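Local coordinates for envelope glycoprotein (Bourbon virus, PDB 5ZKX), which probably drives fusion of the viral and host cell membranes, as a trimeric, gp64-like class III fusion glycoprotein captured here in its postfusion state, at residues 100-105 with 132-137; 120-125 with 140-145. One frame throughout, in Å; residues are numbered along the deposited sequence.

Contact 1: 100-105 with 132-137; sequences AWSGDS and FAHHTC
Ala100 and Cys137 form an antiparallel hydrogen-bonded pair where the short strand 100-101 joins the long strand 134-148. Ala100 N donates to Cys137 O at 3.2 Å. In return, Cys137 N reaches Ala100 O at 2.6 Å, with a more bent N-H...O angle of 139°. The two CB atoms lie on the same face of the sheet and touch loosely.

Beyond this pair the chain makes a turn that brings Ser105 back against His135 and Cys137, and side chains carry most of the rest. Ser102 lays its CB over one face of the His134 imidazole, a CH-pi contact 3.6 Å from the ring centroid. Phe132 O lies above the opposite face, offset toward the rim. The Trp101 indole meets the same imidazole rim to rim. Its CZ3 is 3.4 Å from His134 CD2. Neither ring lies over the face of the other; the planes are 34° apart, and CD2 comes in at the indole edge. Trp101 also stacks on His131.

Two bonds from Ser105 close the turn. Its backbone N bonds to Trp101 O. Its OG sits between the backbone N and the carbonyl carbon (chi1 76°), which brings it back to Ser102 O at 2.8 Å, above the carbonyl plane. The same OG packs on His135 CB at 3.4 Å.

Ala133 and His134 both face Asn58 of strand 44-58 in a G1 beta bulge. On that neighbouring strand, Tyr55 and Tyr57 meet the His135 ring. Cys137 SG is disulfide-bonded to Cys108, which ties the chain just after the turn to strand 134-148.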
# COMPACT_ATOMS: atom_id res chain seq x y z
N ALA A 100 -10.46 49.65 -18.88
CA ALA A 100 -9.62 50.71 -19.42
C ALA A 100 -9.93 50.84 -20.90
O ALA A 100 -9.60 49.95 -21.69
CB ALA A 100 -8.14 50.41 -19.19
N TRP A 101 -10.56 51.95 -21.29
CA TRP A 101 -10.93 52.14 -22.68
C TRP A 101 -10.18 53.34 -23.26
O TRP A 101 -9.24 53.85 -22.64
CB TRP A 101 -12.46 52.22 -22.83
CG TRP A 101 -13.19 53.21 -21.99
CD1 TRP A 101 -13.44 53.13 -20.65
CD2 TRP A 101 -13.84 54.40 -22.44
NE1 TRP A 101 -14.18 54.21 -20.24
CE2 TRP A 101 -14.43 55.01 -21.32
CE3 TRP A 101 -13.95 55.02 -23.69
CZ2 TRP A 101 -15.14 56.21 -21.41
CZ3 TRP A 101 -14.65 56.21 -23.78
CH2 TRP A 101 -15.23 56.79 -22.65
N SER A 102 -10.63 53.81 -24.42
CA SER A 102 -9.79 54.19 -25.56
C SER A 102 -8.40 54.68 -25.20
O SER A 102 -7.41 54.11 -25.68
CB SER A 102 -10.50 55.29 -26.35
OG SER A 102 -10.74 56.43 -25.54
N GLY A 103 -8.29 55.71 -24.37
CA GLY A 103 -6.97 56.20 -24.01
C GLY A 103 -6.22 55.23 -23.12
O GLY A 103 -5.09 54.83 -23.41
N ASP A 104 -6.84 54.83 -22.01
CA ASP A 104 -6.19 53.91 -21.09
C ASP A 104 -6.11 52.49 -21.63
O ASP A 104 -5.42 51.67 -21.04
CB ASP A 104 -6.92 53.92 -19.75
CG ASP A 104 -7.21 55.33 -19.27
OD1 ASP A 104 -8.37 55.59 -18.86
OD2 ASP A 104 -6.29 56.17 -19.30
N SER A 105 -6.80 52.18 -22.73
CA SER A 105 -6.72 50.85 -23.31
C SER A 105 -5.33 50.54 -23.86
O SER A 105 -5.02 49.38 -24.11
CB SER A 105 -7.75 50.67 -24.42
OG SER A 105 -7.34 51.35 -25.60
N PHE A 132 -18.24 52.27 -27.81
CA PHE A 132 -18.32 52.31 -29.26
C PHE A 132 -17.24 53.20 -29.85
O PHE A 132 -16.89 54.24 -29.29
CB PHE A 132 -19.70 52.79 -29.70
CG PHE A 132 -19.91 52.69 -31.18
CD1 PHE A 132 -20.20 51.47 -31.76
CD2 PHE A 132 -19.81 53.81 -31.98
CE1 PHE A 132 -20.39 51.37 -33.13
CE2 PHE A 132 -20.00 53.71 -33.34
CZ PHE A 132 -20.29 52.49 -33.92
N ALA A 133 -16.72 52.78 -31.01
CA ALA A 133 -15.63 53.45 -31.71
C ALA A 133 -14.35 53.49 -30.89
O ALA A 133 -13.46 54.30 -31.16
CB ALA A 133 -16.02 54.87 -32.15
N HIS A 134 -14.23 52.61 -29.89
CA HIS A 134 -13.12 52.65 -28.96
C HIS A 134 -12.66 51.24 -28.62
O HIS A 134 -13.39 50.26 -28.78
CB HIS A 134 -13.52 53.38 -27.67
CG HIS A 134 -13.58 54.87 -27.83
ND1 HIS A 134 -12.92 55.54 -28.83
CD2 HIS A 134 -14.23 55.81 -27.10
CE1 HIS A 134 -13.16 56.84 -28.72
NE2 HIS A 134 -13.95 57.03 -27.68
N HIS A 135 -11.41 51.16 -28.15
CA HIS A 135 -10.84 49.93 -27.63
C HIS A 135 -11.09 49.82 -26.13
O HIS A 135 -11.25 50.82 -25.44
CB HIS A 135 -9.34 49.86 -27.90
CG HIS A 135 -8.98 49.64 -29.33
ND1 HIS A 135 -8.91 48.38 -29.89
CD2 HIS A 135 -8.68 50.51 -30.32
CE1 HIS A 135 -8.57 48.49 -31.17
NE2 HIS A 135 -8.43 49.77 -31.45
N THR A 136 -11.12 48.58 -25.64
CA THR A 136 -11.27 48.31 -24.21
C THR A 136 -10.20 47.31 -23.79
O THR A 136 -9.88 46.39 -24.54
CB THR A 136 -12.66 47.78 -23.87
OG1 THR A 136 -13.66 48.63 -24.45
CG2 THR A 136 -12.87 47.74 -22.36
N CYS A 137 -9.66 47.50 -22.59
CA CYS A 137 -8.60 46.63 -22.09
C CYS A 137 -9.00 46.06 -20.74
O CYS A 137 -9.49 46.79 -19.86
CB CYS A 137 -7.27 47.38 -21.97
SG CYS A 137 -5.90 46.36 -21.34

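Contact 2: 120-125 with 140-145; sequences AKELEK and SWRCGV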
# COMPACT_ATOMS: atom_id res chain seq x y z
N ALA A 120 -0.54 35.64 -2.55
CA ALA A 120 -1.15 34.73 -3.50
C ALA A 120 -2.18 35.52 -4.30
O ALA A 120 -2.84 36.40 -3.75
CB ALA A 120 -1.81 33.53 -2.81
N LYS A 121 -2.30 35.21 -5.59
CA LYS A 121 -3.11 36.02 -6.49
C LYS A 121 -3.66 35.14 -7.60
O LYS A 121 -2.88 34.53 -8.34
CB LYS A 121 -2.29 37.17 -7.06
CG LYS A 121 -3.01 37.99 -8.13
CD LYS A 121 -4.17 38.76 -7.55
CE LYS A 121 -4.86 39.59 -8.61
NZ LYS A 121 -5.37 38.74 -9.72
N GLU A 122 -4.98 35.09 -7.72
CA GLU A 122 -5.65 34.40 -8.82
C GLU A 122 -6.25 35.43 -9.76
O GLU A 122 -6.75 36.47 -9.32
CB GLU A 122 -6.74 33.46 -8.31
CG GLU A 122 -7.27 32.51 -9.37
CD GLU A 122 -6.16 31.75 -10.07
OE1 GLU A 122 -5.44 30.99 -9.40
OE2 GLU A 122 -6.00 31.93 -11.30
N LEU A 123 -6.20 35.14 -11.06
CA LEU A 123 -6.71 36.09 -12.04
C LEU A 123 -8.22 35.97 -12.17
O LEU A 123 -8.83 34.96 -11.81
CB LEU A 123 -6.03 35.89 -13.40
CG LEU A 123 -6.28 34.62 -14.22
CD1 LEU A 123 -7.51 34.74 -15.10
CD2 LEU A 123 -5.06 34.32 -15.07
N GLU A 124 -8.83 37.03 -12.69
CA GLU A 124 -10.25 37.04 -13.03
C GLU A 124 -10.39 37.13 -14.54
O GLU A 124 -9.76 37.97 -15.18
CB GLU A 124 -10.98 38.19 -12.35
CG GLU A 124 -12.49 38.16 -12.59
CD GLU A 124 -13.23 39.18 -11.76
OE1 GLU A 124 -14.25 38.82 -11.12
OE2 GLU A 124 -12.81 40.36 -11.74
N LYS A 125 -11.23 36.26 -15.10
CA LYS A 125 -11.43 36.19 -16.55
C LYS A 125 -12.57 37.13 -16.92
O LYS A 125 -13.72 36.73 -17.13
CB LYS A 125 -11.72 34.75 -16.97
CG LYS A 125 -11.87 34.54 -18.46
CD LYS A 125 -12.62 33.26 -18.74
CE LYS A 125 -12.71 32.98 -20.22
NZ LYS A 125 -13.50 31.74 -20.49
N SER A 140 -5.73 40.77 -15.98
CA SER A 140 -5.76 40.15 -14.66
C SER A 140 -4.59 39.18 -14.53
O SER A 140 -4.30 38.42 -15.45
CB SER A 140 -7.07 39.41 -14.44
OG SER A 140 -7.31 39.20 -13.06
N TRP A 141 -3.93 39.21 -13.37
CA TRP A 141 -2.71 38.45 -13.15
C TRP A 141 -2.92 37.34 -12.13
O TRP A 141 -3.80 37.41 -11.27
CB TRP A 141 -1.58 39.37 -12.66
CG TRP A 141 -1.07 40.31 -13.71
CD1 TRP A 141 -1.63 41.49 -14.09
CD2 TRP A 141 0.10 40.14 -14.51
NE1 TRP A 141 -0.89 42.07 -15.08
CE2 TRP A 141 0.19 41.26 -15.36
CE3 TRP A 141 1.09 39.15 -14.59
CZ2 TRP A 141 1.22 41.42 -16.28
CZ3 TRP A 141 2.11 39.31 -15.51
CH2 TRP A 141 2.17 40.44 -16.34
N ARG A 142 -2.08 36.31 -12.24
CA ARG A 142 -2.02 35.23 -11.27
C ARG A 142 -0.56 34.92 -10.98
O ARG A 142 0.30 35.07 -11.85
CB ARG A 142 -2.74 33.96 -11.77
CG ARG A 142 -1.95 33.14 -12.78
CD ARG A 142 -2.81 32.05 -13.41
NE ARG A 142 -3.50 31.24 -12.41
CZ ARG A 142 -3.15 30.00 -12.09
NH1 ARG A 142 -2.12 29.42 -12.69
NH2 ARG A 142 -3.83 29.33 -11.18
N CYS A 143 -0.28 34.52 -9.74
CA CYS A 143 1.08 34.15 -9.37
C CYS A 143 1.05 33.35 -8.08
O CYS A 143 0.12 33.45 -7.27
CB CYS A 143 1.98 35.38 -9.21
SG CYS A 143 1.56 36.46 -7.82
N GLY A 144 2.10 32.56 -7.89
CA GLY A 144 2.25 31.78 -6.67
C GLY A 144 3.68 31.32 -6.53
O GLY A 144 4.44 31.30 -7.50
N VAL A 145 4.04 30.95 -5.30
CA VAL A 145 5.39 30.51 -4.99
C VAL A 145 5.32 29.56 -3.80
O VAL A 145 4.40 29.63 -2.98
CB VAL A 145 6.33 31.71 -4.70
CG1 VAL A 145 6.03 32.31 -3.33
CG2 VAL A 145 7.79 31.29 -4.81
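Lys121 runs its side chain back across segment 140-145 of strand 134-148 towards Trp141. CB lies 4.0 Å from Cys143 SG. CG, anti to the backbone N (chi1 174°), passes 3.3 Å from Trp141 O. Bends at chi2 and chi4 curl the chain around that oxygen, with CD 4.0 Å and CE 3.6 Å from it. NZ donates to Trp141 O at 2.6 Å, in the carbonyl plane. NZ also bonds to Glu122 O, from above the carbonyl plane. A long, weak ion pair links it to Glu96.

Irregular segment 120-125 lies along strand 134-148, which pairs with strand 44-58 in the antiparallel sheet. The backbones run antiparallel but make a single beta bridge, Lys121 with Cys143. Cys143 N donates firmly to Lys121 O; the return bond is weak. Cys143 SG is joined to Cys91.

Glu122 and Arg142 lie side by side in a bidentate, side-on salt bridge, carboxylate and guanidinium planes 39° apart. Arg142 NE meets Glu122 OE2 at 2.8 Å, and its NH2 meets OE1 at 2.9 Å. Arg142 NH1 pairs with Glu187, and helix 422-437 packs against both side chains. Ser140 OG accepts a nearly straight bond (176°) from Glu124 N at 2.7 Å and is also hydrogen-bonded to Glu96.

Overall arrangement
From the N terminus, the chain passes strand 44-58 and reaches 100-105, the first half of contact 1. It continues to 120-125, the first half of contact 2, before turning back through 132-137 and 140-145. The segments alternate, so the two contacts cross rather than nest. Contact 1 closes the larger loop, with 26 residues between its segments; contact 2 closes one of 14. Both end on strand 134-148, with centres about 23 Å apart. Contact 1 lies toward the N-terminal end of this strand, contact 2 further along it. Contact 1 adds strand 100-101 to the antiparallel sheet; contact 2 joins an irregular segment to the same sheet, beside helix 422-437, which touches both segments.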